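Local coordinates for HD domain-containing protein (Aquifex aeolicus, PDB 2HEK) that binds zinc and GDP at separate sites and, judging from its HD-domain family, may act as a dGTP triphosphohydrolase, at residues K72-H84 and Y126-T138. Sequence-based numbering, arbitrary orientation.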
ATOM      1  N   LYS A  72     -31.079  -8.437   9.435  1.00 46.39           N
ATOM      2  CA  LYS A  72     -32.368  -7.774   9.239  1.00 52.68           C
ATOM      3  C   LYS A  72     -32.332  -6.343   9.783  1.00 45.73           C
ATOM      4  O   LYS A  72     -32.623  -5.372   9.070  1.00 48.43           O
ATOM      5  CB  LYS A  72     -33.454  -8.611   9.952  1.00 57.40           C
ATOM      6  CG  LYS A  72     -34.902  -8.252   9.661  1.00 64.39           C
ATOM      7  CD  LYS A  72     -35.836  -9.375  10.174  1.00 64.47           C
ATOM      8  CE  LYS A  72     -37.302  -8.908  10.268  1.00 69.32           C
ATOM      9  NZ  LYS A  72     -38.274 -10.014  10.616  1.00 69.53           N
ATOM     10  N   GLU A  73     -31.937  -6.214  11.038  1.00 39.98           N
ATOM     11  CA  GLU A  73     -32.002  -4.930  11.722  1.00 37.80           C
ATOM     12  C   GLU A  73     -30.723  -4.132  11.494  1.00 35.20           C
ATOM     13  O   GLU A  73     -30.103  -3.671  12.447  1.00 32.69           O
ATOM     14  CB  GLU A  73     -32.209  -5.149  13.235  1.00 38.88           C
ATOM     15  CG  GLU A  73     -33.469  -5.994  13.624  1.00 37.09           C
ATOM     16  CD  GLU A  73     -33.790  -5.802  15.085  1.00 38.92           C
ATOM     17  OE1 GLU A  73     -34.206  -4.678  15.459  1.00 42.42           O
ATOM     18  OE2 GLU A  73     -33.560  -6.737  15.885  1.00 39.05           O
ATOM     19  N   LYS A  74     -30.318  -4.002  10.242  1.00 35.80           N
ATOM     20  CA  LYS A  74     -29.046  -3.341   9.899  1.00 35.67           C
ATOM     21  C   LYS A  74     -28.984  -1.887  10.382  1.00 32.49           C
ATOM     22  O   LYS A  74     -28.007  -1.474  11.017  1.00 34.94           O
ATOM     23  CB  LYS A  74     -28.801  -3.443   8.387  1.00 36.59           C
ATOM     24  CG  LYS A  74     -27.540  -2.677   7.875  1.00 39.73           C
ATOM     25  CD  LYS A  74     -27.196  -3.027   6.411  1.00 43.03           C
ATOM     26  CE  LYS A  74     -28.322  -2.685   5.439  1.00 48.17           C
ATOM     27  NZ  LYS A  74     -27.808  -2.695   4.021  1.00 51.87           N
ATOM     28  N   GLU A  75     -30.014  -1.099  10.109  1.00 28.80           N
ATOM     29  CA  GLU A  75     -29.914   0.328  10.452  1.00 33.06           C
ATOM     30  C   GLU A  75     -29.751   0.513  11.949  1.00 31.66           C
ATOM     31  O   GLU A  75     -28.973   1.350  12.408  1.00 31.86           O
ATOM     32  CB  GLU A  75     -31.096   1.140   9.908  1.00 37.75           C
ATOM     33  CG  GLU A  75     -31.025   2.652  10.284  1.00 42.67           C
ATOM     34  CD  GLU A  75     -29.860   3.419   9.614  1.00 46.37           C
ATOM     35  OE1 GLU A  75     -29.100   2.841   8.774  1.00 46.48           O
ATOM     36  OE2 GLU A  75     -29.732   4.618   9.925  1.00 47.75           O
ATOM     37  N   LEU A  76     -30.440  -0.314  12.727  1.00 31.41           N
ATOM     38  CA  LEU A  76     -30.427  -0.105  14.171  1.00 32.71           C
ATOM     39  C   LEU A  76     -29.044  -0.430  14.733  1.00 30.66           C
ATOM     40  O   LEU A  76     -28.549   0.280  15.604  1.00 31.27           O
ATOM     41  CB  LEU A  76     -31.494  -0.977  14.859  1.00 34.88           C
ATOM     42  CG  LEU A  76     -31.495  -0.833  16.372  1.00 39.33           C
ATOM     43  CD1 LEU A  76     -32.057   0.549  16.742  1.00 38.28           C
ATOM     44  CD2 LEU A  76     -32.303  -1.946  17.011  1.00 44.01           C
ATOM     45  N   VAL A  77     -28.441  -1.529  14.258  1.00 28.70           N
ATOM     46  CA  VAL A  77     -27.125  -1.926  14.763  1.00 28.56           C
ATOM     47  C   VAL A  77     -26.077  -0.916  14.271  1.00 27.11           C
ATOM     48  O   VAL A  77     -25.150  -0.620  15.003  1.00 28.57           O
ATOM     49  CB  VAL A  77     -26.768  -3.404  14.440  1.00 29.32           C
ATOM     50  CG1 VAL A  77     -26.584  -3.618  12.984  1.00 35.42           C
ATOM     51  CG2 VAL A  77     -25.461  -3.840  15.153  1.00 30.78           C
ATOM     52  N   LYS A  78     -26.254  -0.358  13.066  1.00 26.04           N
ATOM     53  CA  LYS A  78     -25.320   0.651  12.549  1.00 29.56           C
ATOM     54  C   LYS A  78     -25.365   1.852  13.458  1.00 30.08           C
ATOM     55  O   LYS A  78     -24.313   2.426  13.824  1.00 29.98           O
ATOM     56  CB  LYS A  78     -25.659   1.090  11.117  1.00 28.47           C
ATOM     57  CG  LYS A  78     -25.213   0.072  10.029  1.00 31.06           C
ATOM     58  CD  LYS A  78     -25.907   0.374   8.698  1.00 31.99           C
ATOM     59  CE  LYS A  78     -25.725   1.862   8.251  1.00 35.02           C
ATOM     60  NZ  LYS A  78     -26.493   2.139   6.960  1.00 37.27           N
ATOM     61  N   LEU A  79     -26.573   2.247  13.850  1.00 28.39           N
ATOM     62  CA  LEU A  79     -26.644   3.401  14.753  1.00 29.42           C
ATOM     63  C   LEU A  79     -26.095   3.055  16.121  1.00 28.09           C
ATOM     64  O   LEU A  79     -25.477   3.900  16.753  1.00 28.31           O
ATOM     65  CB  LEU A  79     -28.075   4.006  14.825  1.00 29.90           C
ATOM     66  CG  LEU A  79     -28.635   4.566  13.503  1.00 33.53           C
ATOM     67  CD1 LEU A  79     -30.086   5.149  13.650  1.00 31.78           C
ATOM     68  CD2 LEU A  79     -27.689   5.612  12.885  1.00 34.43           C
ATOM     69  N   ALA A  80     -26.310   1.822  16.606  1.00 27.90           N
ATOM     70  CA  ALA A  80     -25.700   1.425  17.876  1.00 27.69           C
ATOM     71  C   ALA A  80     -24.167   1.546  17.778  1.00 29.32           C
ATOM     72  O   ALA A  80     -23.504   1.963  18.741  1.00 30.27           O
ATOM     73  CB  ALA A  80     -26.113  -0.031  18.241  1.00 28.68           C
ATOM     74  N   GLY A  81     -23.608   1.159  16.619  1.00 29.07           N
ATOM     75  CA  GLY A  81     -22.151   1.301  16.363  1.00 25.60           C
ATOM     76  C   GLY A  81     -21.763   2.775  16.395  1.00 26.19           C
ATOM     77  O   GLY A  81     -20.833   3.171  17.098  1.00 25.81           O
ATOM     78  N   LEU A  82     -22.482   3.601  15.644  1.00 28.25           N
ATOM     79  CA  LEU A  82     -22.229   5.049  15.613  1.00 26.49           C
ATOM     80  C   LEU A  82     -22.164   5.747  16.993  1.00 28.96           C
ATOM     81  O   LEU A  82     -21.292   6.615  17.228  1.00 27.98           O
ATOM     82  CB  LEU A  82     -23.278   5.717  14.711  1.00 24.30           C
ATOM     83  CG  LEU A  82     -23.055   7.202  14.372  1.00 26.67           C
ATOM     84  CD1 LEU A  82     -21.816   7.398  13.430  1.00 26.38           C
ATOM     85  CD2 LEU A  82     -24.339   7.832  13.741  1.00 27.05           C
ATOM     86  N   LEU A  83     -23.045   5.350  17.932  1.00 26.36           N
ATOM     87  CA  LEU A  83     -23.156   6.079  19.201  1.00 28.08           C
ATOM     88  C   LEU A  83     -22.371   5.430  20.329  1.00 28.32           C
ATOM     89  O   LEU A  83     -22.420   5.878  21.471  1.00 29.79           O
ATOM     90  CB  LEU A  83     -24.642   6.215  19.582  1.00 29.88           C
ATOM     91  CG  LEU A  83     -25.502   6.864  18.480  1.00 32.96           C
ATOM     92  CD1 LEU A  83     -26.952   6.903  18.907  1.00 34.48           C
ATOM     93  CD2 LEU A  83     -25.022   8.288  18.153  1.00 32.56           C
ATOM     94  N   HIS A  84     -21.635   4.370  19.989  1.00 28.79           N
ATOM     95  CA  HIS A  84     -20.929   3.559  20.974  1.00 32.10           C
ATOM     96  C   HIS A  84     -20.002   4.334  21.891  1.00 31.39           C
ATOM     97  O   HIS A  84     -19.810   3.943  23.020  1.00 31.97           O
ATOM     98  CB  HIS A  84     -20.120   2.463  20.284  1.00 35.00           C
ATOM     99  CG  HIS A  84     -19.591   1.428  21.231  1.00 40.51           C
ATOM    100  ND1 HIS A  84     -18.271   1.385  21.627  1.00 45.57           N
ATOM    101  CD2 HIS A  84     -20.207   0.406  21.871  1.00 41.01           C
ATOM    102  CE1 HIS A  84     -18.094   0.377  22.467  1.00 45.22           C
ATOM    103  NE2 HIS A  84     -19.253  -0.236  22.629  1.00 45.29           N
ATOM    104  N   TYR A 126     -37.221   5.684  15.587  1.00 34.74           N
ATOM    105  CA  TYR A 126     -37.333   4.408  16.352  1.00 33.75           C
ATOM    106  C   TYR A 126     -38.329   4.547  17.496  1.00 33.60           C
ATOM    107  O   TYR A 126     -38.434   5.617  18.064  1.00 30.91           O
ATOM    108  CB  TYR A 126     -35.949   3.951  16.883  1.00 35.58           C
ATOM    109  CG  TYR A 126     -35.107   3.391  15.741  1.00 37.38           C
ATOM    110  CD1 TYR A 126     -34.128   4.164  15.121  1.00 39.25           C
ATOM    111  CD2 TYR A 126     -35.382   2.129  15.218  1.00 36.29           C
ATOM    112  CE1 TYR A 126     -33.399   3.655  14.030  1.00 42.41           C
ATOM    113  CE2 TYR A 126     -34.684   1.620  14.132  1.00 39.81           C
ATOM    114  CZ  TYR A 126     -33.687   2.384  13.553  1.00 40.62           C
ATOM    115  OH  TYR A 126     -33.016   1.839  12.466  1.00 43.44           O
ATOM    116  N   SER A 127     -39.027   3.450  17.819  1.00 33.71           N
ATOM    117  CA  SER A 127     -39.952   3.357  18.960  1.00 31.69           C
ATOM    118  C   SER A 127     -39.176   3.490  20.265  1.00 32.62           C
ATOM    119  O   SER A 127     -37.951   3.273  20.285  1.00 30.83           O
ATOM    120  CB  SER A 127     -40.616   1.992  18.921  1.00 30.96           C
ATOM    121  OG  SER A 127     -39.647   0.968  19.165  1.00 33.67           O
ATOM    122  N   HIS A 128     -39.869   3.824  21.361  1.00 30.85           N
ATOM    123  CA  HIS A 128     -39.270   3.809  22.692  1.00 29.52           C
ATOM    124  C   HIS A 128     -38.527   2.485  22.996  1.00 31.78           C
ATOM    125  O   HIS A 128     -37.433   2.508  23.580  1.00 31.40           O
ATOM    126  CB  HIS A 128     -40.373   4.008  23.780  1.00 32.21           C
ATOM    127  CG  HIS A 128     -39.834   4.075  25.165  1.00 31.25           C
ATOM    128  ND1 HIS A 128     -39.614   5.268  25.820  1.00 35.74           N
ATOM    129  CD2 HIS A 128     -39.390   3.106  25.996  1.00 32.94           C
ATOM    130  CE1 HIS A 128     -39.082   5.029  27.008  1.00 35.43           C
ATOM    131  NE2 HIS A 128     -38.935   3.724  27.142  1.00 33.98           N
ATOM    132  N   GLU A 129     -39.147   1.348  22.655  1.00 32.07           N
ATOM    133  CA  GLU A 129     -38.557   0.007  22.877  1.00 33.21           C
ATOM    134  C   GLU A 129     -37.257  -0.198  22.061  1.00 33.63           C
ATOM    135  O   GLU A 129     -36.286  -0.701  22.583  1.00 35.75           O
ATOM    136  CB  GLU A 129     -39.554  -1.065  22.478  1.00 31.00           C
ATOM    137  CG  GLU A 129     -39.095  -2.549  22.467  1.00 36.01           C
ATOM    138  CD  GLU A 129     -38.403  -3.079  23.751  1.00 39.50           C
ATOM    139  OE1 GLU A 129     -38.392  -2.416  24.834  1.00 37.12           O
ATOM    140  OE2 GLU A 129     -37.849  -4.216  23.658  1.00 43.92           O
ATOM    141  N   ASP A 130     -37.268   0.131  20.778  1.00 32.84           N
ATOM    142  CA  ASP A 130     -36.033   0.016  19.942  1.00 30.98           C
ATOM    143  C   ASP A 130     -34.879   0.883  20.415  1.00 29.41           C
ATOM    144  O   ASP A 130     -33.735   0.472  20.331  1.00 31.49           O
ATOM    145  CB  ASP A 130     -36.348   0.230  18.476  1.00 30.21           C
ATOM    146  CG  ASP A 130     -37.069  -0.961  17.884  1.00 35.99           C
ATOM    147  OD1 ASP A 130     -36.901  -2.083  18.421  1.00 39.05           O
ATOM    148  OD2 ASP A 130     -37.813  -0.808  16.895  1.00 41.65           O
ATOM    149  N   ILE A 131     -35.171   2.049  20.989  1.00 27.45           N
ATOM    150  CA  ILE A 131     -34.126   2.851  21.604  1.00 29.02           C
ATOM    151  C   ILE A 131     -33.564   2.152  22.855  1.00 30.40           C
ATOM    152  O   ILE A 131     -32.359   2.228  23.126  1.00 30.70           O
ATOM    153  CB  ILE A 131     -34.610   4.269  21.911  1.00 26.69           C
ATOM    154  CG1 ILE A 131     -34.934   5.030  20.611  1.00 30.13           C
ATOM    155  CG2 ILE A 131     -33.578   5.039  22.677  1.00 29.09           C
ATOM    156  CD1 ILE A 131     -35.508   6.485  20.853  1.00 28.06           C
ATOM    157  N   GLU A 132     -34.413   1.496  23.655  1.00 30.37           N
ATOM    158  CA  GLU A 132     -33.858   0.746  24.796  1.00 30.12           C
ATOM    159  C   GLU A 132     -33.006  -0.408  24.301  1.00 28.66           C
ATOM    160  O   GLU A 132     -32.035  -0.738  24.946  1.00 30.68           O
ATOM    161  CB  GLU A 132     -34.940   0.202  25.743  1.00 32.14           C
ATOM    162  CG  GLU A 132     -35.877   1.263  26.309  1.00 33.51           C
ATOM    163  CD  GLU A 132     -35.174   2.268  27.214  1.00 39.20           C
ATOM    164  OE1 GLU A 132     -34.262   1.890  27.995  1.00 43.17           O
ATOM    165  OE2 GLU A 132     -35.531   3.463  27.151  1.00 42.60           O
ATOM    166  N   ARG A 133     -33.386  -1.028  23.179  1.00 26.53           N
ATOM    167  CA  ARG A 133     -32.616  -2.144  22.608  1.00 31.31           C
ATOM    168  C   ARG A 133     -31.271  -1.656  22.046  1.00 32.76           C
ATOM    169  O   ARG A 133     -30.251  -2.278  22.292  1.00 31.99           O
ATOM    170  CB  ARG A 133     -33.426  -2.849  21.511  1.00 32.14           C
ATOM    171  CG  ARG A 133     -34.670  -3.552  22.084  1.00 33.82           C
ATOM    172  CD  ARG A 133     -35.547  -4.123  21.009  1.00 33.05           C
ATOM    173  NE  ARG A 133     -34.960  -5.285  20.319  1.00 36.88           N
ATOM    174  CZ  ARG A 133     -34.616  -5.330  19.031  1.00 36.13           C
ATOM    175  NH1 ARG A 133     -34.721  -4.254  18.258  1.00 34.98           N
ATOM    176  NH2 ARG A 133     -34.136  -6.464  18.517  1.00 36.50           N
ATOM    177  N   LEU A 134     -31.291  -0.533  21.315  1.00 30.66           N
ATOM    178  CA  LEU A 134     -30.057   0.126  20.873  1.00 31.65           C
ATOM    179  C   LEU A 134     -29.083   0.357  22.036  1.00 31.96           C
ATOM    180  O   LEU A 134     -27.896   0.075  21.925  1.00 34.31           O
ATOM    181  CB  LEU A 134     -30.375   1.456  20.180  1.00 29.90           C
ATOM    182  CG  LEU A 134     -29.181   2.250  19.595  1.00 31.51           C
ATOM    183  CD1 LEU A 134     -29.721   3.130  18.500  1.00 33.28           C
ATOM    184  CD2 LEU A 134     -28.534   3.118  20.637  1.00 30.39           C
ATOM    185  N   VAL A 135     -29.581   0.881  23.144  1.00 29.34           N
ATOM    186  CA  VAL A 135     -28.736   1.104  24.329  1.00 32.26           C
ATOM    187  C   VAL A 135     -28.084  -0.192  24.850  1.00 34.20           C
ATOM    188  O   VAL A 135     -26.886  -0.238  25.091  1.00 37.08           O
ATOM    189  CB  VAL A 135     -29.516   1.802  25.458  1.00 32.74           C
ATOM    190  CG1 VAL A 135     -28.710   1.739  26.772  1.00 34.14           C
ATOM    191  CG2 VAL A 135     -29.823   3.244  25.060  1.00 33.05           C
ATOM    192  N   ARG A 136     -28.867  -1.250  25.000  1.00 35.24           N
ATOM    193  CA  ARG A 136     -28.346  -2.549  25.455  1.00 33.30           C
ATOM    194  C   ARG A 136     -27.317  -3.116  24.489  1.00 33.48           C
ATOM    195  O   ARG A 136     -26.294  -3.624  24.906  1.00 34.21           O
ATOM    196  CB  ARG A 136     -29.501  -3.560  25.634  1.00 34.46           C
ATOM    197  CG  ARG A 136     -30.300  -3.293  26.916  1.00 36.86           C
ATOM    198  CD  ARG A 136     -31.225  -4.460  27.334  1.00 33.61           C
ATOM    199  NE  ARG A 136     -32.312  -4.673  26.384  1.00 37.44           N
ATOM    200  CZ  ARG A 136     -33.468  -3.992  26.426  1.00 34.36           C
ATOM    201  NH1 ARG A 136     -33.663  -3.048  27.329  1.00 34.55           N
ATOM    202  NH2 ARG A 136     -34.401  -4.230  25.554  1.00 29.73           N
ATOM    203  N   ILE A 137     -27.635  -3.060  23.206  1.00 33.20           N
ATOM    204  CA  ILE A 137     -26.781  -3.550  22.147  1.00 32.74           C
ATOM    205  C   ILE A 137     -25.432  -2.811  22.199  1.00 34.94           C
ATOM    206  O   ILE A 137     -24.361  -3.443  22.229  1.00 33.09           O
ATOM    207  CB  ILE A 137     -27.483  -3.404  20.783  1.00 33.00           C
ATOM    208  CG1 ILE A 137     -28.605  -4.446  20.690  1.00 32.52           C
ATOM    209  CG2 ILE A 137     -26.471  -3.555  19.550  1.00 33.90           C
ATOM    210  CD1 ILE A 137     -29.633  -4.124  19.674  1.00 32.05           C
ATOM    211  N   THR A 138     -25.488  -1.489  22.284  1.00 33.32           N
ATOM    212  CA  THR A 138     -24.260  -0.719  22.292  1.00 36.42           C
ATOM    213  C   THR A 138     -23.433  -0.896  23.570  1.00 38.37           C
ATOM    214  O   THR A 138     -22.213  -0.759  23.533  1.00 38.14           O
ATOM    215  CB  THR A 138     -24.464   0.778  21.939  1.00 37.01           C
ATOM    216  OG1 THR A 138     -23.265   1.250  21.304  1.00 39.28           O
ATOM    217  CG2 THR A 138     -24.778   1.628  23.184  1.00 36.66           C
TER
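Leu76 of helix 74-82 sits as a knob in the hole formed by Asp130, Arg133, Leu134 and Ile137 of helix 128-138. It lays CD1 over one face of the Tyr126 ring, a CH-pi contact 3.9 Å from the centroid, a reach set by a chi1 of 178° that turns CG away from the backbone N; CD1 also meets Leu134 CD1. The helices cross at -55°. The tight end lies at Ala80, whose bare methyl lets its CA come within 5.1 Å of Thr138 CA; CB touches Ile137 CG2 at 3.8 Å. Thr138, small and polar, donates OG1 to Ala80 O at 2.7 Å from above the carbonyl plane, satisfying a buried hydroxyl. At this same end His84, just past helix 74-82, lies near zinc ligands Asp85 and Asp161, consistent with the HD motif.

The partly exposed side relies on charge. Arg133 grips Glu73 end-on, NH1 to OE1 and NH2 to OE2 (2.7 Å), both on syn lone pairs. Carboxylate and guanidinium are nearly coplanar. NH1 also makes a more bent bond to Asp130 OD1, from above that carboxylate plane. A leucine in its place would probably leave these two neighbouring carboxylates without their shared cation. An apolar seam with a single buried hydrogen bond thus approaches the metal site, and an ion-pair network closes its far end.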